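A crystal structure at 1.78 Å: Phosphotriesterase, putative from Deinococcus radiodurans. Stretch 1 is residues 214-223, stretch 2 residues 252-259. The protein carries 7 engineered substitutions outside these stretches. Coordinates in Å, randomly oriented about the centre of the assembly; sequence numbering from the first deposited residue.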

# COMPACT_ATOMS: atom_id res chain seq x y z
N HIS A 214 -17.85 -4.16 -1.67
CA HIS A 214 -17.23 -2.91 -2.11
C HIS A 214 -18.17 -1.72 -1.98
O HIS A 214 -17.78 -0.63 -1.57
CB HIS A 214 -16.79 -3.04 -3.57
CG HIS A 214 -15.89 -4.20 -3.80
ND1 HIS A 214 -16.35 -5.50 -3.86
CD2 HIS A 214 -14.54 -4.28 -3.94
CE1 HIS A 214 -15.34 -6.32 -4.03
NE2 HIS A 214 -14.23 -5.61 -4.07
N ARG A 215 -19.41 -1.89 -2.40
CA ARG A 215 -20.36 -0.77 -2.37
C ARG A 215 -20.57 -0.31 -0.93
O ARG A 215 -20.62 0.89 -0.62
CB ARG A 215 -21.67 -1.20 -2.99
CG ARG A 215 -21.58 -1.27 -4.52
CD ARG A 215 -22.91 -1.47 -5.15
NE ARG A 215 -23.31 -2.86 -5.11
CZ ARG A 215 -23.39 -3.66 -6.17
NH1 ARG A 215 -23.11 -3.22 -7.39
NH2 ARG A 215 -23.74 -4.92 -5.97
N GLU A 216 -20.64 -1.26 -0.04
CA GLU A 216 -20.77 -0.90 1.37
C GLU A 216 -19.59 -0.08 1.90
O GLU A 216 -19.77 0.85 2.66
CB GLU A 216 -20.93 -2.14 2.22
CG GLU A 216 -21.22 -1.78 3.64
CD GLU A 216 -21.43 -3.00 4.51
OE1 GLU A 216 -21.45 -4.11 3.95
OE2 GLU A 216 -21.58 -2.81 5.74
N THR A 217 -18.36 -0.44 1.53
CA THR A 217 -17.22 0.33 1.93
C THR A 217 -17.26 1.74 1.35
O THR A 217 -16.94 2.72 2.07
CB THR A 217 -15.87 -0.40 1.43
OG1 THR A 217 -15.91 -1.75 1.88
CG2 THR A 217 -14.67 0.25 2.03
N LEU A 218 -17.65 1.84 0.07
CA LEU A 218 -17.58 3.09 -0.70
C LEU A 218 -18.58 4.10 -0.13
O LEU A 218 -18.43 5.30 -0.25
CB LEU A 218 -17.92 2.85 -2.16
CG LEU A 218 -16.69 2.21 -2.87
CD1 LEU A 218 -17.11 1.59 -4.16
CD2 LEU A 218 -15.67 3.31 -3.09
N ARG A 219 -19.58 3.55 0.49
CA ARG A 219 -20.61 4.34 1.20
C ARG A 219 -20.04 5.37 2.21
O ARG A 219 -20.70 6.37 2.53
CB ARG A 219 -21.54 3.36 1.91
CG ARG A 219 -22.73 3.95 2.56
CD ARG A 219 -23.88 3.99 1.57
NE ARG A 219 -24.62 2.73 1.54
CZ ARG A 219 -25.81 2.54 2.12
NH1 ARG A 219 -26.42 3.53 2.77
NH2 ARG A 219 -26.40 1.35 2.03
N HIS A 220 -18.83 5.12 2.73
CA HIS A 220 -18.25 5.96 3.77
C HIS A 220 -17.47 7.11 3.20
O HIS A 220 -16.92 7.92 3.95
CB HIS A 220 -17.38 5.12 4.70
CG HIS A 220 -18.18 4.16 5.52
ND1 HIS A 220 -18.30 2.83 5.19
CD2 HIS A 220 -18.96 4.35 6.61
CE1 HIS A 220 -19.09 2.23 6.06
NE2 HIS A 220 -19.52 3.14 6.93
N GLY A 221 -17.41 7.15 1.87
CA GLY A 221 -16.78 8.23 1.15
C GLY A 221 -15.31 7.98 0.88
O GLY A 221 -14.63 8.85 0.32
N VAL A 222 -14.82 6.84 1.34
CA VAL A 222 -13.42 6.49 1.17
C VAL A 222 -13.18 5.97 -0.23
O VAL A 222 -14.11 5.66 -0.98
CB VAL A 222 -12.91 5.42 2.21
CG1 VAL A 222 -13.03 5.96 3.68
CG2 VAL A 222 -13.65 4.07 2.05
N SER A 223 -11.91 5.86 -0.58
CA SER A 223 -11.55 5.14 -1.78
C SER A 223 -11.12 3.69 -1.49
O SER A 223 -10.84 3.32 -0.35
CB SER A 223 -10.43 5.90 -2.46
OG SER A 223 -10.86 7.18 -2.84
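Stretch 2 (252-259) GEGYADRL

Stretch 1 enters as the last part of a helix. Residues 214-218 keep helical phi/psi, and the backbone bonds Leu218 N to His214 O (3.0 Å) and Arg219 N to Arg215 O (3.1 Å) carry the i to i-4 pattern. The helix gives way to a type I turn from Leu218 to Gly221, closed by Gly221 N to Leu218 O at 3.0 Å. Gly221, with phi/psi of 90/0, is the first residue to leave helical space, and its positive phi is one that glycine tolerates easily. Val222 and Ser223 then extend, with psi near 167°.

Stretch 2 is mostly loop, with a short 3-10 segment at Ala256-Asp257. Its tightest internal bond, Arg258 N to Tyr255 O at 2.8 Å, spans three residues. Gly254 also has positive phi (79°). The two backbones come nearest at Ser223 and Arg258, whose CA atoms are 4.4 Å apart; there Ser223 CA lies 3.3 Å from Arg258 O. The contacts follow the same order in both chains: Glu253 reaches Arg215, Tyr255 meets Arg215 and Leu218, and Arg258 meets Leu218 and residues 221-223, so the two stretches run in the same general direction. No direct hydrogen bond joins the stretches, and the contact buries 430 Å² in total.

At the centre is Leu218, whose CA-to-CB bond points toward stretch 2. Its CD1 sits over one face of the Tyr255 ring, 3.7 Å from the centroid and only 8° off the ring normal, which identifies a CH-pi contact. Its CD2 packs 3.6 Å from Arg258 CB, so the leucine touches both residues.

Arg215 sets out sideways, but its end comes nearer: Arg215 NH1 forms a salt bridge with Glu253 OE2 at 2.5 Å, the carboxylate oxygen lying at the guanidinium edge, near its plane. Farther back along the same side chain, Arg215 CG is 3.8 Å from Tyr255 OH. That hydroxyl is also tied to the helix backbone through water 1, which is 2.5 Å from Tyr255 OH and donates to Arg215 O at 3.1 Å.

Arg258 loses more surface to the other stretch than any other residue, 100 Å². Arg258 NH1 approaches Gly221 O at 3.5 Å, but the angle is too poor for a hydrogen bond. Water 2 supplies the polar link instead: it accepts from Arg258 NH1 at 2.9 Å and donates to Leu218 O (2.9 Å) and Val222 O (2.8 Å), joining the guanidinium to two carbonyls around the turn. Nearby, Ser223 OG lies 3.7 Å from Arg258 CD.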

# COMPACT_ATOMS: atom_id res chain seq x y z
N GLY A 252 -19.13 1.09 -13.81
CA GLY A 252 -20.38 1.26 -14.51
C GLY A 252 -21.41 1.91 -13.59
O GLY A 252 -22.47 2.30 -14.04
N GLU A 253 -21.08 2.00 -12.31
CA GLU A 253 -21.95 2.59 -11.30
C GLU A 253 -21.38 3.94 -10.87
O GLU A 253 -21.79 4.49 -9.86
CB GLU A 253 -22.13 1.65 -10.12
CG GLU A 253 -22.83 0.31 -10.44
CD GLU A 253 -22.72 -0.69 -9.31
OE1 GLU A 253 -21.94 -0.43 -8.37
OE2 GLU A 253 -23.41 -1.75 -9.33
N GLY A 254 -20.44 4.46 -11.65
CA GLY A 254 -19.91 5.82 -11.51
C GLY A 254 -18.88 6.01 -10.41
O GLY A 254 -18.69 7.12 -9.89
N TYR A 255 -18.17 4.95 -10.07
CA TYR A 255 -17.28 4.97 -8.92
C TYR A 255 -15.82 5.26 -9.28
O TYR A 255 -14.93 5.08 -8.44
CB TYR A 255 -17.33 3.62 -8.23
CG TYR A 255 -18.50 3.39 -7.29
CD1 TYR A 255 -18.76 4.22 -6.23
CD2 TYR A 255 -19.31 2.27 -7.45
CE1 TYR A 255 -19.82 3.96 -5.36
CE2 TYR A 255 -20.33 2.00 -6.61
CZ TYR A 255 -20.61 2.84 -5.57
OH TYR A 255 -21.65 2.51 -4.74
N ALA A 256 -15.58 5.70 -10.51
CA ALA A 256 -14.22 5.74 -11.01
C ALA A 256 -13.40 6.64 -10.13
O ALA A 256 -12.22 6.38 -9.96
CB ALA A 256 -14.14 6.21 -12.48
N ASP A 257 -14.00 7.67 -9.52
CA ASP A 257 -13.15 8.59 -8.76
C ASP A 257 -12.89 8.08 -7.33
O ASP A 257 -12.30 8.79 -6.54
CB ASP A 257 -13.67 10.03 -8.76
CG ASP A 257 -15.03 10.16 -8.14
OD1 ASP A 257 -15.64 9.09 -7.91
OD2 ASP A 257 -15.50 11.31 -7.91
N ARG A 258 -13.32 6.86 -7.02
CA ARG A 258 -12.97 6.23 -5.75
C ARG A 258 -12.24 4.88 -5.86
O ARG A 258 -12.09 4.19 -4.86
CB ARG A 258 -14.22 6.04 -4.91
CG ARG A 258 -15.01 7.34 -4.74
CD ARG A 258 -14.32 8.27 -3.76
NE ARG A 258 -14.70 9.67 -3.96
CZ ARG A 258 -15.74 10.27 -3.37
NH1 ARG A 258 -16.51 9.62 -2.52
NH2 ARG A 258 -15.99 11.55 -3.64
N LEU A 259 -11.80 4.53 -7.08
CA LEU A 259 -11.14 3.24 -7.31
C LEU A 259 -9.68 3.45 -7.69
O LEU A 259 -9.37 4.31 -8.53
CB LEU A 259 -11.81 2.48 -8.47
CG LEU A 259 -13.31 2.20 -8.33
CD1 LEU A 259 -13.87 1.75 -9.66
CD2 LEU A 259 -13.60 1.17 -7.23
O HOH W 1 -21.76 3.21 -2.35
O HOH W 2 -16.53 6.79 -1.78